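Local coordinates for protein putative TetR-family transcriptional regulator (PDB 3LWJ) that probably binds DNA as a TetR-family transcriptional regulator, a helical protein that pairs into a dimer, at residues I71-S74 against I75-Y79; L80-D84 against L85-F89; S167-W171 against V172-A176. All coordinates share one frame; numbering follows the deposited sequence.

Interaction 1. Residues I71-S74 against I75-Y79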
loop_
_atom_site.group_PDB
_atom_site.type_symbol
_atom_site.label_atom_id
_atom_site.label_comp_id
_atom_site.label_asym_id
_atom_site.label_seq_id
_atom_site.Cartn_x
_atom_site.Cartn_y
_atom_site.Cartn_z
ATOM N N ILE A 71 4.137 -16.118 -9.400
ATOM C CA ILE A 71 4.410 -16.011 -7.956
ATOM C C ILE A 71 4.037 -17.333 -7.237
ATOM O O ILE A 71 4.860 -17.926 -6.526
ATOM C CB ILE A 71 3.619 -14.803 -7.315
ATOM C CG1 ILE A 71 4.100 -13.454 -7.895
ATOM C CG2 ILE A 71 3.743 -14.792 -5.785
ATOM C CD1 ILE A 71 3.239 -12.250 -7.476
ATOM N N ILE A 72 2.811 -17.803 -7.458
ATOM C CA ILE A 72 2.297 -18.979 -6.743
ATOM C C ILE A 72 3.037 -20.263 -7.124
ATOM O O ILE A 72 3.278 -21.091 -6.272
ATOM C CB ILE A 72 0.759 -19.147 -6.943
ATOM C CG1 ILE A 72 0.024 -17.969 -6.287
ATOM C CG2 ILE A 72 0.229 -20.535 -6.395
ATOM C CD1 ILE A 72 -1.452 -18.010 -6.555
ATOM N N SER A 73 3.409 -20.405 -8.392
ATOM C CA SER A 73 4.125 -21.608 -8.865
ATOM C C SER A 73 5.606 -21.617 -8.454
ATOM O O SER A 73 6.162 -22.680 -8.134
ATOM C CB SER A 73 3.989 -21.790 -10.384
ATOM O OG SER A 73 4.619 -20.736 -11.078
ATOM N N SER A 74 6.246 -20.463 -8.421
ATOM C CA SER A 74 7.608 -20.390 -7.885
ATOM C C SER A 74 7.658 -20.861 -6.425
ATOM O O SER A 74 8.519 -21.635 -6.041
ATOM C CB SER A 74 8.137 -18.969 -7.988
ATOM O OG SER A 74 8.114 -18.545 -9.336
ATOM N N ILE A 75 6.714 -20.396 -5.619
ATOM C CA ILE A 75 6.649 -20.754 -4.209
ATOM C C ILE A 75 6.342 -22.271 -4.074
ATOM O O ILE A 75 7.035 -23.012 -3.346
ATOM C CB ILE A 75 5.577 -19.910 -3.488
ATOM C CG1 ILE A 75 6.000 -18.423 -3.442
ATOM C CG2 ILE A 75 5.357 -20.388 -2.052
ATOM C CD1 ILE A 75 4.950 -17.479 -2.856
ATOM N N SER A 76 5.311 -22.717 -4.789
ATOM C CA SER A 76 4.876 -24.139 -4.758
ATOM C C SER A 76 5.973 -25.089 -5.211
ATOM O O SER A 76 6.156 -26.158 -4.627
ATOM C CB SER A 76 3.621 -24.342 -5.611
ATOM O OG SER A 76 2.610 -23.454 -5.190
ATOM N N GLU A 77 6.721 -24.705 -6.233
ATOM C CA GLU A 77 7.893 -25.484 -6.633
ATOM C C GLU A 77 8.953 -25.572 -5.532
ATOM O O GLU A 77 9.530 -26.617 -5.317
ATOM C CB GLU A 77 8.510 -24.897 -7.903
ATOM C CG GLU A 77 7.713 -25.228 -9.157
ATOM C CD GLU A 77 7.882 -24.212 -10.279
ATOM O OE1 GLU A 77 8.845 -23.412 -10.240
ATOM O OE2 GLU A 77 7.035 -24.214 -11.200
ATOM N N TYR A 78 9.220 -24.469 -4.848
ATOM C CA TYR A 78 10.214 -24.445 -3.775
ATOM C C TYR A 78 9.808 -25.381 -2.611
ATOM O O TYR A 78 10.651 -26.033 -1.976
ATOM C CB TYR A 78 10.396 -23.000 -3.266
ATOM C CG TYR A 78 11.332 -22.831 -2.087
ATOM C CD1 TYR A 78 12.598 -23.372 -2.087
ATOM C CD2 TYR A 78 10.939 -22.105 -0.972
ATOM C CE1 TYR A 78 13.462 -23.178 -1.003
ATOM C CE2 TYR A 78 11.785 -21.934 0.116
ATOM C CZ TYR A 78 13.029 -22.469 0.098
ATOM O OH TYR A 78 13.841 -22.257 1.184
ATOM N N TYR A 79 8.509 -25.418 -2.341
ATOM C CA TYR A 79 7.914 -26.287 -1.322
ATOM C C TYR A 79 8.177 -27.777 -1.547
ATOM O O TYR A 79 8.111 -28.556 -0.601
ATOM C CB TYR A 79 6.379 -26.082 -1.293
ATOM C CG TYR A 79 5.874 -24.856 -0.559
ATOM C CD1 TYR A 79 6.720 -23.800 -0.206
ATOM C CD2 TYR A 79 4.522 -24.763 -0.205
ATOM C CE1 TYR A 79 6.212 -22.669 0.478
ATOM C CE2 TYR A 79 4.021 -23.650 0.492
ATOM C CZ TYR A 79 4.880 -22.614 0.835
ATOM O OH TYR A 79 4.394 -21.505 1.522
#
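Ile75 lies beside Ile71 one helical turn back, the two side chains pointing the same way, with CD1 of Ile75 4.2 Å from CG2 of Ile71. Keeping CG1 next to its own backbone N (chi1 -67°) lays the longer branch of Ile75 over the previous turn, with CG1 3.3 Å from Ile71 O. Ile75 also meets Phe134 of helix 118-144 and Thr92 and Thr96 of helix 85-102. Ser76 turns its hydroxyl back on the helix: OG donates to Ile72 O at 2.7 Å, while Ser76 N reaches the same oxygen at 3.0 Å from the opposite face of the carbonyl plane. With an alanine here, Ile72 O would probably lose its second donor, leaving one face of the carbonyl without its mate. This is the C-terminal part of helix 56-79, in TetR-family folds the long helix that joins the DNA-binding head to the regulatory body. Glu77 runs extended back over the preceding turn, its carboxylate carbon CD 3.1 Å from Ser73 O, which its N also bonds at 2.8 Å. Tyr78 N closes the next turn on Ser74 O at 3.2 Å, and its side chain touches Glu91 of helix 85-102.

Interaction 2. Residues L80-D84 against L85-F89; sequences LVEKD and LYERF
The guanidinium of Arg88 meets the preceding loop at its edge: NE donates to Glu82 O at 2.6 Å, only 10° out of the guanidinium plane, and NH2 adds a weak bond to the same oxygen. Lys83 NZ also sits at the edge and in plane, 3.7 Å from Arg88 NH2, while Lys83 CD approaches obliquely; Tyr79 makes a cation-pi contact with this group. The Arg88 chain is stretched from CG to NE, which carries the guanidinium back past Asp84 to the loop. Asp84 is the N-cap of helix 85-102. Its carboxylate swings away from the backbone N (chi1 -175°), and OD2 uses the anti lone pair to accept from Glu87 N at 2.9 Å, while its own N is held by Glu82 OE2 at 3.0 Å. Glu82 and Glu87 cross at about a right angle, CD of Glu82 3.8 Å from CG of Glu87, with the two carboxylate planes 42° apart. Two positive groups thus sit side by side at the loop, and carbonyl oxygens, Glu82 O for Arg88 and Tyr79 O for Lys83 NZ, probably offset their repulsion, while the partial positive charge at the start of helix 85-102 probably favours the carboxylate of Asp84 as a cap.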
loop_
_atom_site.group_PDB
_atom_site.type_symbol
_atom_site.label_atom_id
_atom_site.label_comp_id
_atom_site.label_asym_id
_atom_site.label_seq_id
_atom_site.Cartn_x
_atom_site.Cartn_y
_atom_site.Cartn_z
ATOM N N LEU A 80 8.449 -28.172 -2.783
ATOM C CA LEU A 80 8.757 -29.580 -3.100
ATOM C C LEU A 80 10.129 -29.997 -2.562
ATOM O O LEU A 80 10.418 -31.193 -2.416
ATOM C CB LEU A 80 8.699 -29.792 -4.617
ATOM C CG LEU A 80 7.330 -29.489 -5.253
ATOM C CD1 LEU A 80 7.404 -29.554 -6.783
ATOM C CD2 LEU A 80 6.234 -30.446 -4.701
ATOM N N VAL A 81 10.982 -29.012 -2.293
ATOM C CA VAL A 81 12.325 -29.330 -1.848
ATOM C C VAL A 81 12.593 -28.835 -0.430
ATOM O O VAL A 81 13.123 -29.574 0.358
ATOM C CB VAL A 81 13.413 -28.867 -2.859
ATOM C CG1 VAL A 81 13.330 -27.397 -3.095
ATOM C CG2 VAL A 81 14.795 -29.263 -2.370
ATOM N N GLU A 82 12.195 -27.627 -0.070
ATOM C CA GLU A 82 12.411 -27.200 1.312
ATOM C C GLU A 82 11.174 -27.446 2.149
ATOM O O GLU A 82 10.109 -26.907 1.849
ATOM C CB GLU A 82 12.797 -25.720 1.393
ATOM C CG GLU A 82 12.983 -25.225 2.847
ATOM C CD GLU A 82 14.122 -25.861 3.599
ATOM O OE1 GLU A 82 15.292 -25.741 3.163
ATOM O OE2 GLU A 82 13.844 -26.500 4.641
ATOM N N LYS A 83 11.336 -28.202 3.232
ATOM C CA LYS A 83 10.216 -28.594 4.082
ATOM C C LYS A 83 10.164 -27.863 5.420
ATOM O O LYS A 83 9.121 -27.815 6.014
ATOM C CB LYS A 83 10.178 -30.124 4.289
ATOM C CG LYS A 83 10.137 -30.934 2.984
ATOM C CD LYS A 83 8.773 -30.850 2.276
ATOM C CE LYS A 83 8.869 -31.255 0.788
ATOM N NZ LYS A 83 7.603 -30.968 0.021
ATOM N N ASP A 84 11.249 -27.251 5.882
ATOM C CA ASP A 84 11.183 -26.445 7.102
ATOM C C ASP A 84 10.274 -25.213 6.874
ATOM O O ASP A 84 10.486 -24.424 5.961
ATOM C CB ASP A 84 12.589 -26.012 7.539
ATOM C CG ASP A 84 12.579 -25.293 8.859
ATOM O OD1 ASP A 84 12.702 -25.972 9.891
ATOM O OD2 ASP A 84 12.458 -24.047 8.879
ATOM N N LEU A 85 9.250 -25.057 7.711
ATOM C CA LEU A 85 8.232 -24.080 7.447
ATOM C C LEU A 85 8.689 -22.661 7.714
ATOM O O LEU A 85 8.201 -21.740 7.054
ATOM C CB LEU A 85 6.966 -24.393 8.230
ATOM C CG LEU A 85 6.333 -25.764 7.968
ATOM C CD1 LEU A 85 5.037 -25.781 8.765
ATOM C CD2 LEU A 85 6.084 -26.074 6.458
ATOM N N TYR A 86 9.620 -22.486 8.651
ATOM C CA TYR A 86 10.256 -21.199 8.916
ATOM C C TYR A 86 11.183 -20.780 7.786
ATOM O O TYR A 86 11.204 -19.609 7.389
ATOM C CB TYR A 86 11.067 -21.194 10.232
ATOM C CG TYR A 86 11.816 -19.882 10.418
ATOM C CD1 TYR A 86 11.136 -18.722 10.784
ATOM C CD2 TYR A 86 13.169 -19.779 10.138
ATOM C CE1 TYR A 86 11.794 -17.512 10.918
ATOM C CE2 TYR A 86 13.836 -18.564 10.268
ATOM C CZ TYR A 86 13.136 -17.442 10.666
ATOM O OH TYR A 86 13.786 -16.243 10.792
ATOM N N GLU A 87 11.984 -21.722 7.292
ATOM C CA GLU A 87 12.821 -21.438 6.135
ATOM C C GLU A 87 11.955 -20.995 4.983
ATOM O O GLU A 87 12.279 -20.009 4.297
ATOM C CB GLU A 87 13.641 -22.655 5.724
ATOM C CG GLU A 87 14.740 -22.322 4.743
ATOM C CD GLU A 87 15.963 -21.686 5.389
ATOM O OE1 GLU A 87 16.257 -21.944 6.568
ATOM O OE2 GLU A 87 16.653 -20.932 4.699
ATOM N N ARG A 88 10.848 -21.703 4.770
ATOM C CA ARG A 88 9.878 -21.318 3.742
ATOM C C ARG A 88 9.310 -19.893 3.948
ATOM O O ARG A 88 9.157 -19.117 2.993
ATOM C CB ARG A 88 8.704 -22.294 3.735
ATOM C CG ARG A 88 8.987 -23.724 3.275
ATOM C CD ARG A 88 7.700 -24.511 3.290
ATOM N NE ARG A 88 7.845 -25.859 2.734
ATOM C CZ ARG A 88 6.823 -26.638 2.404
ATOM N NH1 ARG A 88 5.570 -26.227 2.563
ATOM N NH2 ARG A 88 7.057 -27.841 1.917
ATOM N N PHE A 89 8.990 -19.569 5.202
ATOM C CA PHE A 89 8.360 -18.300 5.557
ATOM C C PHE A 89 9.203 -17.130 5.092
ATOM O O PHE A 89 8.699 -16.198 4.467
ATOM C CB PHE A 89 8.150 -18.235 7.078
ATOM C CG PHE A 89 7.335 -17.072 7.538
ATOM C CD1 PHE A 89 5.998 -16.975 7.202
ATOM C CD2 PHE A 89 7.912 -16.064 8.305
ATOM C CE1 PHE A 89 5.249 -15.906 7.605
ATOM C CE2 PHE A 89 7.147 -14.989 8.731
ATOM C CZ PHE A 89 5.814 -14.912 8.375
#

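Interaction 3. Residues S167-W171 against V172-A176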
loop_
_atom_site.group_PDB
_atom_site.type_symbol
_atom_site.label_atom_id
_atom_site.label_comp_id
_atom_site.label_asym_id
_atom_site.label_seq_id
_atom_site.Cartn_x
_atom_site.Cartn_y
_atom_site.Cartn_z
ATOM N N SER A 167 6.798 -1.658 -0.218
ATOM C CA SER A 167 8.247 -1.646 -0.508
ATOM C C SER A 167 8.500 -1.712 -2.042
ATOM O O SER A 167 9.454 -1.107 -2.537
ATOM C CB SER A 167 8.912 -2.803 0.242
ATOM O OG SER A 167 8.622 -4.012 -0.439
ATOM N N LEU A 168 7.669 -2.448 -2.808
ATOM C CA LEU A 168 7.757 -2.435 -4.283
ATOM C C LEU A 168 7.569 -1.002 -4.801
ATOM O O LEU A 168 8.317 -0.504 -5.619
ATOM C CB LEU A 168 6.658 -3.329 -4.903
ATOM C CG LEU A 168 6.643 -3.516 -6.431
ATOM C CD1 LEU A 168 8.049 -3.955 -6.961
ATOM C CD2 LEU A 168 5.481 -4.518 -6.832
ATOM N N TYR A 169 6.532 -0.336 -4.309
ATOM C CA TYR A 169 6.234 1.024 -4.734
ATOM C C TYR A 169 7.411 1.969 -4.461
ATOM O O TYR A 169 7.780 2.769 -5.315
ATOM C CB TYR A 169 4.941 1.504 -4.069
ATOM C CG TYR A 169 4.761 3.001 -3.901
ATOM C CD1 TYR A 169 4.181 3.779 -4.887
ATOM C CD2 TYR A 169 5.122 3.628 -2.715
ATOM C CE1 TYR A 169 3.990 5.161 -4.695
ATOM C CE2 TYR A 169 4.912 4.999 -2.507
ATOM C CZ TYR A 169 4.359 5.761 -3.505
ATOM O OH TYR A 169 4.148 7.125 -3.285
ATOM N N LYS A 170 8.027 1.854 -3.297
ATOM C CA LYS A 170 9.173 2.711 -2.968
ATOM C C LYS A 170 10.403 2.432 -3.826
ATOM O O LYS A 170 11.228 3.340 -4.056
ATOM C CB LYS A 170 9.540 2.623 -1.484
ATOM C CG LYS A 170 8.470 3.184 -0.555
ATOM C CD LYS A 170 8.937 3.367 0.953
ATOM C CE LYS A 170 10.115 4.334 1.165
ATOM N NZ LYS A 170 10.084 5.067 2.482
ATOM N N TRP A 171 10.549 1.204 -4.309
ATOM C CA TRP A 171 11.674 0.893 -5.203
ATOM C C TRP A 171 11.377 1.361 -6.619
ATOM O O TRP A 171 12.073 2.251 -7.150
ATOM C CB TRP A 171 11.976 -0.587 -5.189
ATOM C CG TRP A 171 12.896 -1.054 -6.268
ATOM C CD1 TRP A 171 14.161 -0.611 -6.525
ATOM C CD2 TRP A 171 12.642 -2.102 -7.206
ATOM N NE1 TRP A 171 14.694 -1.299 -7.590
ATOM C CE2 TRP A 171 13.782 -2.227 -8.017
ATOM C CE3 TRP A 171 11.562 -2.955 -7.432
ATOM C CZ2 TRP A 171 13.867 -3.157 -9.049
ATOM C CZ3 TRP A 171 11.657 -3.890 -8.462
ATOM C CH2 TRP A 171 12.795 -3.973 -9.257
ATOM N N VAL A 172 10.309 0.805 -7.207
ATOM C CA VAL A 172 10.039 0.985 -8.623
ATOM C C VAL A 172 9.352 2.314 -8.959
ATOM O O VAL A 172 9.544 2.817 -10.054
ATOM C CB VAL A 172 9.261 -0.248 -9.247
ATOM C CG1 VAL A 172 7.746 -0.222 -8.899
ATOM C CG2 VAL A 172 9.475 -0.294 -10.734
ATOM N N VAL A 173 8.554 2.884 -8.058
ATOM C CA VAL A 173 7.942 4.175 -8.348
ATOM C C VAL A 173 8.722 5.352 -7.726
ATOM O O VAL A 173 9.129 6.255 -8.459
ATOM C CB VAL A 173 6.470 4.252 -7.972
ATOM C CG1 VAL A 173 5.943 5.669 -8.141
ATOM C CG2 VAL A 173 5.654 3.260 -8.825
ATOM N N LEU A 174 8.920 5.362 -6.409
ATOM C CA LEU A 174 9.652 6.467 -5.764
ATOM C C LEU A 174 11.144 6.491 -6.067
ATOM O O LEU A 174 11.769 7.557 -6.012
ATOM C CB LEU A 174 9.507 6.435 -4.249
ATOM C CG LEU A 174 8.121 6.608 -3.658
ATOM C CD1 LEU A 174 8.292 6.919 -2.181
ATOM C CD2 LEU A 174 7.411 7.740 -4.353
ATOM N N LYS A 175 11.710 5.341 -6.409
ATOM C CA LYS A 175 13.161 5.218 -6.574
ATOM C C LYS A 175 13.839 5.701 -5.295
ATOM O O LYS A 175 14.874 6.314 -5.370
ATOM C CB LYS A 175 13.688 6.073 -7.746
ATOM C CG LYS A 175 12.840 6.139 -9.014
ATOM C CD LYS A 175 13.046 4.922 -9.889
ATOM C CE LYS A 175 12.242 5.033 -11.188
ATOM N NZ LYS A 175 11.751 3.687 -11.616
ATOM N N ALA A 176 13.222 5.472 -4.135
ATOM C CA ALA A 176 13.745 5.952 -2.837
ATOM C C ALA A 176 14.631 4.891 -2.154
ATOM O O ALA A 176 15.421 5.205 -1.278
ATOM C CB ALA A 176 12.565 6.364 -1.910
#
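The Tyr169 ring spans the side chains of Val173 and Leu174. CG opposite the backbone N (chi1 155°) carries the ring along the next turn to both. Its CD1 lies 3.9 Å from CB of Val173, while farther out CZ comes to 3.7 Å from CD2 of Leu174, both obliquely. Leu174 is shared, for its CD1 also rests against CG of Lys170 at 4.1 Å. Around the helix, CD1 of Leu168 packs on CG1 of Val172, and Trp171 places its CE3 near CB of the same valine.

The backbone sets these neighbours at unusual spacing. Val172 N makes a straight bond to Leu168 O (170° at the hydrogen), but Tyr169 O then takes two donors, Val173 N at 2.9 Å and Leu174 N at 3.0 Å, the latter in the carbonyl plane. That second bond belongs to a wider pi-type turn, which leaves both Val173 and Leu174 within contact of the tyrosine side chain. Lys170 O receives Ala176 N at 2.9 Å, and the weak bond from Lys175 N to Trp171 O is joined by a CA-H...O contact. Lys175 NZ folds back to Val172 O at 2.8 Å.

Farther out, the polar ends of two residues leave the subunit: Tyr169 OH bonds Asp121 and Lys170 NZ bonds His158, both of the second subunit. Trp171 touches Met182 and Lys179 of helix 179-195. The whole is a helix C-terminus, that of helix 153-173, widened by a pi-type turn and ended by a left-handed residue, Lys175 (phi 55°), at the dimer interface of a TetR-like regulatory domain.

In the fold
Interactions 1 and 2 are consecutive along the chain and touch: their centres are 11 Å apart, Tyr79 O comes within 2.8 Å of Arg88 NH2, and OH of Tyr78 packs 3.7 Å from CG of Glu87. Together they cover the turn from helix 56-79 into helix 85-102. Interaction 3 lies apart, across the chain's centre from interaction 1, their centres about 25 Å apart; from interaction 2 it is about 29 Å between centres and about 13 Å at the nearest atoms. Interactions 2 and 3 both meet the second subunit, whereas residues 71-79 do not. A bound ethanediol, probably from the crystallisation liquor, sits about 5 Å from the Ile75 side chain.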